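Local coordinates for protein galactose mutarotase related enzyme (Lactobacillus casei, PDB 3Q1N) that probably binds carbohydrates and may act as a mutarotase-like isomerase of the aldose 1-epimerase family, at residues F10-A15 and Q22-K27; G18-S23 and N43-I48; V91-H96 and V113-T118; F142-N147 and V254-G259. All blocks are in the same frame, centred on the assembly; numbering follows the deposited sequence. Where two conformers were deposited one is given.

From the N terminus, contact 1 closes the hairpin of strands 10-15 and 20-26. Contact 2 starts on that second strand, sharing Gln22 and Ser23, and closes a longer loop by bringing 43-48 back against it. Contact 3 follows in series, pairing strands 90-96 and 109-118 across an excursion that includes helix 99-104. Contact 4 closes the widest span, over 100 residues between 142-147 and 254-259, near the chain's centre. None of the loops nests; contacts 1 and 2 overlap. Residues 43-48 lie against the hairpin and pair with 142-147 through probable hydrogen bonds, Pro47 O with His143 N and His45 O with Ala145 N, while Tyr115 OH reaches Ala19 O, tying the large sheet to contact 2.

Contact 1 of 4, residues F10-A15 and Q22-K27; sequences FKAGIA and QSLVNK
Phe10 meets Val25 and Asn26 where strand 10-15 begins and strand 20-26 ends. Val25 O lies at the edge of the Phe10 ring and forms a CA-H...O contact with Phe10 CA. Asn26 OD1 approaches Phe10 CE1 obliquely at 3.4 Å, ring and amide planes 47° apart, while Asn26 ND2 is hydrogen-bonded to Asp29 OD1. On the same face of the sheet, with CG anti to the backbone N (chi1 -168°), Leu24 brings CD1 to 3.7 Å from Ala12 CB. Lys27 runs extended past the start of the first strand, its CE 3.5 Å from Phe10 O, and its amine continues to a salt bridge with Glu6 and a hydrogen bond with Asn7 O. At the far end the Gln22 amide rests against Ala15, Gln22 NE2 being 3.7 Å from Ala15 CB, while Glu20 OE1 accepts the NE2 hydrogen bond.

Behind these side chains stands the antiparallel backbone pairing. Lys11 and Val25 exchange two hydrogen bonds, the shorter from Val25 N to Lys11 O at 2.8 Å. Gly13 N donates to Ser23 O at 3.0 Å. Gly13 O takes a nearly straight bond from Gln22 N at 2.8 Å and a weak one from Ser23 N. A water donates to Ser23 OG and, weakly, to Lys11 O; in the conformer described, Ser23 OG is also hydrogen-bonded to Glu32 OE1. With Gln22 and Ser23 both opposite Gly13, the pairing is a beta hairpin carrying a classic beta bulge, set in the middle of a four-stranded antiparallel sheet.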
# COMPACT_ATOMS: atom_id res chain seq x y z
N PHE A 10 -10.10 -11.31 16.52
CA PHE A 10 -10.06 -10.17 15.58
C PHE A 10 -11.35 -10.09 14.75
O PHE A 10 -11.98 -11.11 14.49
CB PHE A 10 -8.86 -10.29 14.62
CG PHE A 10 -7.52 -10.34 15.30
CD1 PHE A 10 -7.10 -9.33 16.12
CD2 PHE A 10 -6.68 -11.42 15.09
CE1 PHE A 10 -5.86 -9.40 16.75
CE2 PHE A 10 -5.46 -11.50 15.66
CZ PHE A 10 -5.05 -10.49 16.53
N LYS A 11 -11.73 -8.88 14.34
CA LYS A 11 -12.76 -8.66 13.34
C LYS A 11 -12.25 -7.67 12.29
O LYS A 11 -11.60 -6.68 12.64
CB LYS A 11 -14.04 -8.16 14.00
CG LYS A 11 -15.25 -8.05 13.05
CD LYS A 11 -16.55 -7.91 13.82
CE LYS A 11 -17.77 -7.87 12.90
NZ LYS A 11 -19.03 -7.71 13.71
N ALA A 12 -12.57 -7.93 11.03
CA ALA A 12 -12.18 -7.03 9.92
C ALA A 12 -13.44 -6.70 9.11
O ALA A 12 -14.33 -7.56 8.92
CB ALA A 12 -11.13 -7.68 9.03
N GLY A 13 -13.51 -5.46 8.63
CA GLY A 13 -14.56 -5.03 7.72
C GLY A 13 -13.90 -4.58 6.43
O GLY A 13 -12.88 -3.86 6.48
N ILE A 14 -14.42 -5.09 5.32
CA ILE A 14 -13.85 -4.84 3.99
C ILE A 14 -14.97 -4.42 3.06
O ILE A 14 -15.99 -5.11 2.94
CB ILE A 14 -13.13 -6.07 3.36
CG1 ILE A 14 -12.10 -6.70 4.32
CG2 ILE A 14 -12.46 -5.69 2.04
CD1 ILE A 14 -12.62 -7.96 5.00
N ALA A 15 -14.77 -3.31 2.38
CA ALA A 15 -15.75 -2.78 1.43
C ALA A 15 -15.62 -3.47 0.09
O ALA A 15 -14.50 -3.68 -0.42
CB ALA A 15 -15.57 -1.29 1.25
N GLN A 22 -11.37 -1.59 5.78
CA GLN A 22 -11.77 -0.34 6.44
C GLN A 22 -11.66 -0.38 7.95
O GLN A 22 -11.61 0.67 8.59
CB GLN A 22 -13.18 0.05 6.01
CG GLN A 22 -13.24 0.33 4.48
CD GLN A 22 -14.53 0.93 4.04
OE1 GLN A 22 -15.57 0.60 4.57
NE2 GLN A 22 -14.48 1.76 3.01
N SER A 23 -11.64 -1.57 8.52
CA SER A 23 -11.61 -1.75 9.96
C SER A 23 -10.92 -3.06 10.33
O SER A 23 -11.08 -4.08 9.62
CB SER A 23 -13.03 -1.71 10.54
OG SER A 23 -13.07 -2.06 11.92
N LEU A 24 -10.18 -3.04 11.42
CA LEU A 24 -9.47 -4.20 11.92
C LEU A 24 -9.32 -4.04 13.42
O LEU A 24 -8.66 -3.11 13.90
CB LEU A 24 -8.11 -4.28 11.21
CG LEU A 24 -7.22 -5.50 11.28
CD1 LEU A 24 -7.99 -6.75 10.77
CD2 LEU A 24 -5.98 -5.28 10.47
N VAL A 25 -9.98 -4.90 14.16
CA VAL A 25 -10.26 -4.65 15.55
C VAL A 25 -9.75 -5.80 16.38
O VAL A 25 -9.98 -6.97 16.04
CB VAL A 25 -11.79 -4.46 15.80
CG1 VAL A 25 -12.18 -4.51 17.31
CG2 VAL A 25 -12.27 -3.18 15.17
N ASN A 26 -9.03 -5.45 17.44
CA ASN A 26 -8.67 -6.39 18.50
C ASN A 26 -9.86 -6.54 19.44
O ASN A 26 -10.22 -5.59 20.16
CB ASN A 26 -7.46 -5.86 19.26
CG ASN A 26 -6.88 -6.89 20.22
OD1 ASN A 26 -6.47 -7.99 19.79
ND2 ASN A 26 -6.80 -6.53 21.50
N LYS A 27 -10.50 -7.72 19.44
CA LYS A 27 -11.74 -7.92 20.22
C LYS A 27 -11.52 -7.83 21.73
O LYS A 27 -12.39 -7.40 22.42
CB LYS A 27 -12.39 -9.28 19.91
CG LYS A 27 -12.98 -9.39 18.50
CD LYS A 27 -13.72 -10.72 18.33
CE LYS A 27 -14.41 -10.81 17.00
NZ LYS A 27 -15.05 -12.19 16.96
O HOH W 1 -13.88 -4.59 12.36

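Contact 2 of 4, residues G18-S23 and N43-I48; sequences GAELQS and NRHAPI
Glu20 and Pro47 bring their CA atoms to 5.4 Å, and Gln22 and His45 theirs to 5.3 Å, where residues 18-23, leading into and along the strand, meet the loop 43-48, their end-to-end directions 130° apart, without any direct backbone-to-backbone hydrogen bond. The Glu20 carboxylate does the joining instead. With CG anti to the backbone N (chi1 -173°) and the chain extended, OE2 accepts from two successive amides, His45 N at 2.8 Å and Ala46 N at 2.9 Å, the latter on its anti lone pair. OE1 receives Gln22 NE2 from above the carboxylate plane at 3.1 Å, which holds the flat group against turning. An alanine here would probably leave both loop amides and the Gln22 amide without their acceptor, letting the loop shift.

Gln22 CB lies over the centre of the His45 ring, 3.9 Å above its plane, a CH-pi contact; His45 ND1 is hydrogen-bonded to Trp35 O. Leu21 CB touches Ala46 CB, whereas Leu21 O is buried with no polar partner. One water joins Gly18 O to Ile48 N, and a second bridges Ala19 O, Leu21 N and Ala46 O. Ala19 and Glu20 form a G1 beta bulge opposite Ala15. The loop lies between strands 20-26 and 136-147: Ala46 packs on Phe142 and Pro144, backbone bonds join His45 to Ala145 and Pro47 to His143, and Ile48 packs on Val113 and Tyr115 of strand 109-118.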
# COMPACT_ATOMS: atom_id res chain seq x y z
N GLY A 18 -13.50 -1.35 -4.15
CA GLY A 18 -12.04 -1.41 -4.07
C GLY A 18 -11.49 -2.53 -3.16
O GLY A 18 -10.30 -2.52 -2.88
N ALA A 19 -12.31 -3.50 -2.76
CA ALA A 19 -11.89 -4.53 -1.79
C ALA A 19 -11.08 -3.88 -0.66
O ALA A 19 -10.02 -4.37 -0.22
CB ALA A 19 -11.04 -5.63 -2.47
N GLU A 20 -11.62 -2.76 -0.15
CA GLU A 20 -10.85 -1.88 0.72
C GLU A 20 -11.02 -2.29 2.17
O GLU A 20 -12.14 -2.24 2.71
CB GLU A 20 -11.29 -0.44 0.63
CG GLU A 20 -10.32 0.44 1.46
CD GLU A 20 -10.76 1.87 1.67
OE1 GLU A 20 -11.90 2.23 1.33
OE2 GLU A 20 -9.91 2.67 2.17
N LEU A 21 -9.95 -2.71 2.82
CA LEU A 21 -10.00 -2.92 4.27
C LEU A 21 -10.34 -1.60 4.95
O LEU A 21 -9.67 -0.58 4.71
CB LEU A 21 -8.65 -3.37 4.75
CG LEU A 21 -8.47 -3.63 6.24
CD1 LEU A 21 -9.25 -4.83 6.72
CD2 LEU A 21 -6.95 -3.82 6.56
N GLN A 22 -11.37 -1.59 5.78
CA GLN A 22 -11.77 -0.34 6.44
C GLN A 22 -11.66 -0.38 7.95
O GLN A 22 -11.61 0.67 8.59
CB GLN A 22 -13.18 0.05 6.01
CG GLN A 22 -13.24 0.33 4.48
CD GLN A 22 -14.53 0.93 4.04
OE1 GLN A 22 -15.57 0.60 4.57
NE2 GLN A 22 -14.48 1.76 3.01
N SER A 23 -11.64 -1.57 8.52
CA SER A 23 -11.61 -1.75 9.96
C SER A 23 -10.92 -3.06 10.33
O SER A 23 -11.08 -4.08 9.62
CB SER A 23 -13.03 -1.71 10.54
OG SER A 23 -13.07 -2.06 11.92
N ASN A 43 -9.80 10.89 4.12
CA ASN A 43 -11.09 10.26 4.06
C ASN A 43 -11.10 8.81 3.57
O ASN A 43 -12.15 8.31 3.21
CB ASN A 43 -12.06 11.09 3.22
CG ASN A 43 -11.61 11.28 1.81
OD1 ASN A 43 -10.61 10.72 1.35
ND2 ASN A 43 -12.35 12.13 1.09
N ARG A 44 -9.92 8.16 3.54
CA ARG A 44 -9.85 6.75 3.16
C ARG A 44 -9.26 5.92 4.30
O ARG A 44 -8.99 6.47 5.39
CB ARG A 44 -9.07 6.60 1.89
CG ARG A 44 -9.73 7.39 0.78
CD ARG A 44 -8.90 7.45 -0.43
NE ARG A 44 -9.49 8.36 -1.43
CZ ARG A 44 -10.39 8.02 -2.36
NH1 ARG A 44 -10.85 6.77 -2.50
NH2 ARG A 44 -10.82 8.95 -3.21
N HIS A 45 -9.10 4.61 4.09
CA HIS A 45 -8.64 3.74 5.18
C HIS A 45 -7.39 2.93 4.75
O HIS A 45 -6.34 3.00 5.38
CB HIS A 45 -9.76 2.75 5.62
CG HIS A 45 -11.10 3.38 5.83
ND1 HIS A 45 -11.58 3.69 7.09
CD2 HIS A 45 -12.06 3.76 4.95
CE1 HIS A 45 -12.79 4.23 6.97
NE2 HIS A 45 -13.11 4.26 5.69
N ALA A 46 -7.53 2.16 3.68
CA ALA A 46 -6.45 1.26 3.22
C ALA A 46 -6.64 0.83 1.75
O ALA A 46 -6.86 -0.37 1.46
CB ALA A 46 -6.36 -0.00 4.18
N PRO A 47 -6.59 1.81 0.83
CA PRO A 47 -6.85 1.44 -0.56
C PRO A 47 -5.85 0.49 -1.21
O PRO A 47 -4.64 0.45 -0.86
CB PRO A 47 -6.81 2.76 -1.32
CG PRO A 47 -6.79 3.84 -0.30
CD PRO A 47 -6.38 3.25 1.01
N ILE A 48 -6.38 -0.23 -2.21
CA ILE A 48 -5.56 -0.99 -3.13
C ILE A 48 -5.17 -0.07 -4.28
O ILE A 48 -6.01 0.70 -4.78
CB ILE A 48 -6.31 -2.24 -3.66
CG1 ILE A 48 -6.55 -3.22 -2.51
CG2 ILE A 48 -5.47 -2.93 -4.80
CD1 ILE A 48 -7.46 -4.44 -2.85
O HOH W 2 -9.23 0.03 -2.45
O HOH W 3 -7.56 -2.98 1.15

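Contact 3 of 4, residues V91-H96 and V113-T118; sequences VTFTQH and VTYMLT. With EDO (1,2-ethanediol), chain T.
Val113 faces Phe93 as a hydrogen-bonded antiparallel pair in the large antiparallel sheet of the galactose mutarotase-like beta-sandwich. Val113 N donates to Phe93 O at 2.9 Å, and Phe93 N returns a nearly straight bond to Val113 O at 2.8 Å. The same Val113 O makes a CA-H...O contact with Thr92.

Next, Thr114 forms a non-hydrogen-bonded pair with Thr92, on the opposite face of the sheet from Val113. The two OG1 atoms are hydrogen-bonded at 2.6 Å, although the Thr114 hydroxyl sits too close to an ethanediol molecule in the model for its exact place to be certain.

Tyr115 then pairs with Val91 through two hydrogen bonds, Tyr115 N to Val91 O at 2.9 Å and Val91 N to Tyr115 O at 3.0 Å. Its side chain returns to the face of Val113 and Phe93, where Ile5 of strand 2-6 also packs on it and its OH bonds to Ala19 O. Tyr115 and Phe93 both hold CG anti to the carbonyl carbon (chi1 -65° and -70°), and their rings meet rim to rim with planes 80° apart, neither covering the other's face. Phe93 CD2 lies in the plane of the tyrosine ring, 3.6 Å from Tyr115 CE2.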
# COMPACT_ATOMS: atom_id res chain seq x y z
N VAL A 91 -12.34 -14.39 3.04
CA VAL A 91 -13.16 -14.00 1.92
C VAL A 91 -12.30 -13.61 0.76
O VAL A 91 -11.19 -13.11 0.96
CB VAL A 91 -14.12 -12.84 2.29
CG1 VAL A 91 -13.33 -11.60 2.72
CG2 VAL A 91 -15.06 -12.49 1.10
N THR A 92 -12.82 -13.79 -0.46
CA THR A 92 -12.08 -13.48 -1.68
C THR A 92 -12.87 -12.45 -2.49
O THR A 92 -14.11 -12.55 -2.62
CB THR A 92 -11.78 -14.76 -2.55
OG1 THR A 92 -10.93 -15.64 -1.82
CG2 THR A 92 -11.08 -14.41 -3.86
N PHE A 93 -12.14 -11.44 -2.96
CA PHE A 93 -12.68 -10.38 -3.80
C PHE A 93 -12.02 -10.40 -5.17
O PHE A 93 -10.81 -10.50 -5.27
CB PHE A 93 -12.37 -9.02 -3.16
CG PHE A 93 -13.14 -8.73 -1.90
CD1 PHE A 93 -14.40 -8.16 -1.96
CD2 PHE A 93 -12.58 -8.97 -0.66
CE1 PHE A 93 -15.13 -7.84 -0.81
CE2 PHE A 93 -13.29 -8.68 0.53
CZ PHE A 93 -14.58 -8.11 0.47
N THR A 94 -12.80 -10.23 -6.23
CA THR A 94 -12.27 -10.32 -7.57
C THR A 94 -12.81 -9.20 -8.44
O THR A 94 -14.00 -8.95 -8.48
CB THR A 94 -12.64 -11.67 -8.24
OG1 THR A 94 -12.20 -12.77 -7.42
CG2 THR A 94 -11.92 -11.82 -9.62
N GLN A 95 -11.89 -8.50 -9.09
CA GLN A 95 -12.22 -7.45 -10.08
C GLN A 95 -11.66 -7.81 -11.46
O GLN A 95 -10.56 -8.34 -11.58
CB GLN A 95 -11.65 -6.13 -9.61
CG GLN A 95 -12.06 -4.95 -10.47
CD GLN A 95 -11.41 -3.67 -10.01
OE1 GLN A 95 -10.31 -3.34 -10.50
NE2 GLN A 95 -12.04 -2.94 -9.08
N HIS A 96 -12.40 -7.45 -12.49
CA HIS A 96 -11.96 -7.52 -13.87
C HIS A 96 -12.08 -6.12 -14.48
O HIS A 96 -12.69 -5.20 -13.88
CB HIS A 96 -12.89 -8.47 -14.65
CG HIS A 96 -12.89 -9.89 -14.17
ND1 HIS A 96 -11.98 -10.83 -14.64
CD2 HIS A 96 -13.68 -10.54 -13.28
CE1 HIS A 96 -12.22 -12.00 -14.05
NE2 HIS A 96 -13.21 -11.84 -13.19
N VAL A 113 -8.05 -10.78 -4.55
CA VAL A 113 -7.51 -10.54 -3.23
C VAL A 113 -8.24 -11.43 -2.22
O VAL A 113 -9.47 -11.37 -2.15
CB VAL A 113 -7.70 -9.03 -2.87
CG1 VAL A 113 -6.97 -8.64 -1.59
CG2 VAL A 113 -7.30 -8.13 -4.06
N THR A 114 -7.51 -12.21 -1.42
CA THR A 114 -8.10 -13.06 -0.41
C THR A 114 -7.62 -12.59 0.94
O THR A 114 -6.41 -12.39 1.12
CB THR A 114 -7.76 -14.56 -0.65
OG1 THR A 114 -8.39 -14.98 -1.86
CG2 THR A 114 -8.27 -15.44 0.54
N TYR A 115 -8.58 -12.32 1.84
CA TYR A 115 -8.29 -11.89 3.20
C TYR A 115 -8.57 -13.05 4.13
O TYR A 115 -9.60 -13.68 4.00
CB TYR A 115 -9.16 -10.72 3.61
CG TYR A 115 -8.93 -9.45 2.82
CD1 TYR A 115 -7.93 -8.57 3.18
CD2 TYR A 115 -9.72 -9.15 1.72
CE1 TYR A 115 -7.73 -7.38 2.49
CE2 TYR A 115 -9.50 -7.97 0.99
CZ TYR A 115 -8.50 -7.11 1.39
OH TYR A 115 -8.24 -5.95 0.71
N MSE A 116 -7.69 -13.29 5.10
CA MSE A 116 -7.96 -14.29 6.11
C MSE A 116 -7.39 -13.86 7.46
O MSE A 116 -6.22 -13.45 7.55
CB MSE A 116 -7.36 -15.64 5.67
CG MSE A 116 -7.75 -16.77 6.59
SE MSE A 116 -6.89 -18.44 6.14
CE MSE A 116 -5.60 -17.98 4.79
N LEU A 117 -8.24 -13.93 8.49
CA LEU A 117 -7.81 -13.69 9.86
C LEU A 117 -7.33 -15.00 10.48
O LEU A 117 -7.92 -16.08 10.26
CB LEU A 117 -8.93 -13.12 10.72
CG LEU A 117 -9.31 -11.68 10.42
CD1 LEU A 117 -10.67 -11.33 11.07
CD2 LEU A 117 -8.09 -10.69 10.78
N THR A 118 -6.22 -14.89 11.21
CA THR A 118 -5.57 -15.99 11.92
C THR A 118 -5.27 -15.53 13.33
O THR A 118 -5.52 -14.38 13.70
CB THR A 118 -4.20 -16.36 11.25
OG1 THR A 118 -3.27 -15.28 11.45
CG2 THR A 118 -4.39 -16.68 9.75
C1 EDO T . -7.14 -14.12 -4.24
O1 EDO T . -7.48 -15.47 -4.35
C2 EDO T . -5.71 -13.91 -4.73
O2 EDO T . -4.73 -14.71 -4.16

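Contact 4 of 4, residues F142-N147 and V254-G259. With EDO (1,2-ethanediol), chain J; EDO (1,2-ethanediol), chain N; EDO (1,2-ethanediol), chain I.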
# COMPACT_ATOMS: atom_id res chain seq x y z
N PHE A 142 -0.54 -1.57 -1.61
CA PHE A 142 -1.57 -1.57 -0.56
C PHE A 142 -1.19 -0.39 0.38
O PHE A 142 -0.02 -0.23 0.74
CB PHE A 142 -1.51 -2.94 0.13
CG PHE A 142 -2.39 -3.09 1.37
CD1 PHE A 142 -3.70 -2.65 1.43
CD2 PHE A 142 -1.87 -3.74 2.44
CE1 PHE A 142 -4.44 -2.84 2.57
CE2 PHE A 142 -2.59 -3.95 3.56
CZ PHE A 142 -3.88 -3.50 3.64
N HIS A 143 -2.17 0.42 0.76
CA HIS A 143 -1.98 1.75 1.38
C HIS A 143 -2.70 1.89 2.75
O HIS A 143 -3.45 2.83 2.97
CB HIS A 143 -2.55 2.77 0.34
CG HIS A 143 -2.15 4.21 0.52
ND1 HIS A 143 -2.51 4.96 1.62
CD2 HIS A 143 -1.52 5.06 -0.32
CE1 HIS A 143 -2.08 6.21 1.46
NE2 HIS A 143 -1.49 6.30 0.28
N PRO A 144 -2.42 0.99 3.72
CA PRO A 144 -3.15 1.08 5.00
C PRO A 144 -2.61 2.20 5.88
O PRO A 144 -1.41 2.34 6.01
CB PRO A 144 -2.84 -0.27 5.65
CG PRO A 144 -1.56 -0.71 5.06
CD PRO A 144 -1.67 -0.27 3.63
N ALA A 145 -3.51 2.93 6.50
CA ALA A 145 -3.17 3.94 7.50
C ALA A 145 -3.51 3.34 8.87
O ALA A 145 -4.61 2.84 9.08
CB ALA A 145 -3.97 5.18 7.29
N PHE A 146 -2.54 3.37 9.76
CA PHE A 146 -2.64 2.82 11.10
C PHE A 146 -2.74 3.89 12.15
O PHE A 146 -1.98 4.87 12.14
CB PHE A 146 -1.42 1.98 11.40
CG PHE A 146 -1.31 0.76 10.52
CD1 PHE A 146 -2.19 -0.30 10.68
CD2 PHE A 146 -0.40 0.72 9.48
CE1 PHE A 146 -2.13 -1.42 9.87
CE2 PHE A 146 -0.34 -0.39 8.64
CZ PHE A 146 -1.19 -1.45 8.83
N ASN A 147 -3.68 3.71 13.06
CA ASN A 147 -3.81 4.66 14.19
C ASN A 147 -2.52 4.65 15.04
O ASN A 147 -1.93 3.57 15.26
CB ASN A 147 -5.00 4.29 15.04
CG ASN A 147 -6.30 4.46 14.30
OD1 ASN A 147 -6.57 5.54 13.79
ND2 ASN A 147 -7.07 3.38 14.17
N VAL A 254 1.78 2.73 6.39
CA VAL A 254 2.96 1.91 6.12
C VAL A 254 2.52 0.99 5.01
O VAL A 254 1.67 0.12 5.22
CB VAL A 254 3.46 1.14 7.38
CG1 VAL A 254 4.80 0.43 7.03
CG2 VAL A 254 3.63 2.11 8.60
N GLU A 255 3.06 1.23 3.81
CA GLU A 255 2.42 0.85 2.57
C GLU A 255 3.29 -0.07 1.72
O GLU A 255 4.30 0.37 1.15
CB GLU A 255 2.09 2.12 1.77
CG GLU A 255 1.40 3.26 2.58
CD GLU A 255 1.34 4.56 1.80
OE1 GLU A 255 1.84 4.60 0.65
OE2 GLU A 255 0.82 5.56 2.34
N PRO A 256 2.92 -1.36 1.65
CA PRO A 256 3.70 -2.25 0.80
C PRO A 256 3.52 -1.89 -0.69
O PRO A 256 2.38 -1.81 -1.15
CB PRO A 256 3.12 -3.64 1.13
CG PRO A 256 2.53 -3.51 2.51
CD PRO A 256 1.96 -2.11 2.50
N PHE A 257 4.64 -1.73 -1.40
CA PHE A 257 4.66 -1.32 -2.82
C PHE A 257 5.36 -2.39 -3.68
O PHE A 257 6.56 -2.69 -3.48
CB PHE A 257 5.45 -0.02 -3.06
CG PHE A 257 4.70 1.30 -2.78
CD1 PHE A 257 3.48 1.38 -2.14
CD2 PHE A 257 5.31 2.48 -3.15
CE1 PHE A 257 2.87 2.62 -1.90
CE2 PHE A 257 4.70 3.69 -2.92
CZ PHE A 257 3.51 3.77 -2.30
N ASP A 258 4.62 -2.92 -4.66
CA ASP A 258 5.23 -3.64 -5.80
C ASP A 258 5.17 -2.74 -7.04
O ASP A 258 4.47 -3.02 -7.99
CB ASP A 258 4.52 -4.98 -6.03
CG ASP A 258 5.21 -5.85 -7.08
OD1 ASP A 258 6.43 -5.66 -7.32
OD2 ASP A 258 4.51 -6.74 -7.64
N GLY A 259 5.93 -1.64 -6.98
CA GLY A 259 5.94 -0.60 -7.98
C GLY A 259 6.30 0.70 -7.30
O GLY A 259 6.61 0.73 -6.11
C1 EDO J . 1.64 7.90 0.09
O1 EDO J . 1.61 6.83 -0.88
C2 EDO J . 0.79 9.08 -0.31
O2 EDO J . -0.60 8.71 -0.48
C1 EDO N . 9.33 -7.64 -7.70
O1 EDO N . 8.85 -6.58 -8.55
C2 EDO N . 8.90 -8.98 -8.26
O2 EDO N . 7.57 -9.26 -7.83
C1 EDO I . -1.26 0.28 15.03
O1 EDO I . -1.87 0.02 16.29
C2 EDO I . 0.20 0.66 15.21
O2 EDO I . 0.30 1.86 16.00
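The His143 imidazole stacks on the carboxylate of Glu255, the planes 29° apart and the two side chains side by side. Glu255 OE2 lies over one face of the ring, offset toward its rim and 3.1 Å from His143 CE1; the angles at His143 ND1 and NE2 are too poor for a hydrogen bond to OE2. The histidine reaches this place with CG anti to the backbone N (chi1 -163°). An ethanediol, probably from the crystallisation liquor, spans the pair: His143 NE2 donates to the ethanediol O2 at 2.7 Å in the plane of the ring, and the ethanediol O1 donates to Glu255 OE1, also at 2.7 Å. A nitrate, probably of like origin, lies about 3 Å from the His143 side chain (nearest atoms), and the rings of Trp42 and Trp242 meet the imidazole. An alanine in place of His143 would probably leave the ethanediol O2 without its donor, both tryptophans without the ring they meet, and the Glu255 carboxylate less restrained.

Two backbone hydrogen bonds hold the segments together, from Phe142 N to Pro256 O at 3.0 Å and from Val254 N to Pro144 O at 3.2 Å. On the other side of the backbone, Pro144 CD sits over the centre of the Phe142 ring, 3.5 Å above its plane, and Pro256 CD touches Phe142 CD2. Val254 O is buried with no polar partner. Galactose mutarotases use a histidine and a glutamate as acid and base on the sugar; this pair, presenting NE2 and OE1 to one small diol, is consistent with such a sugar-binding pocket.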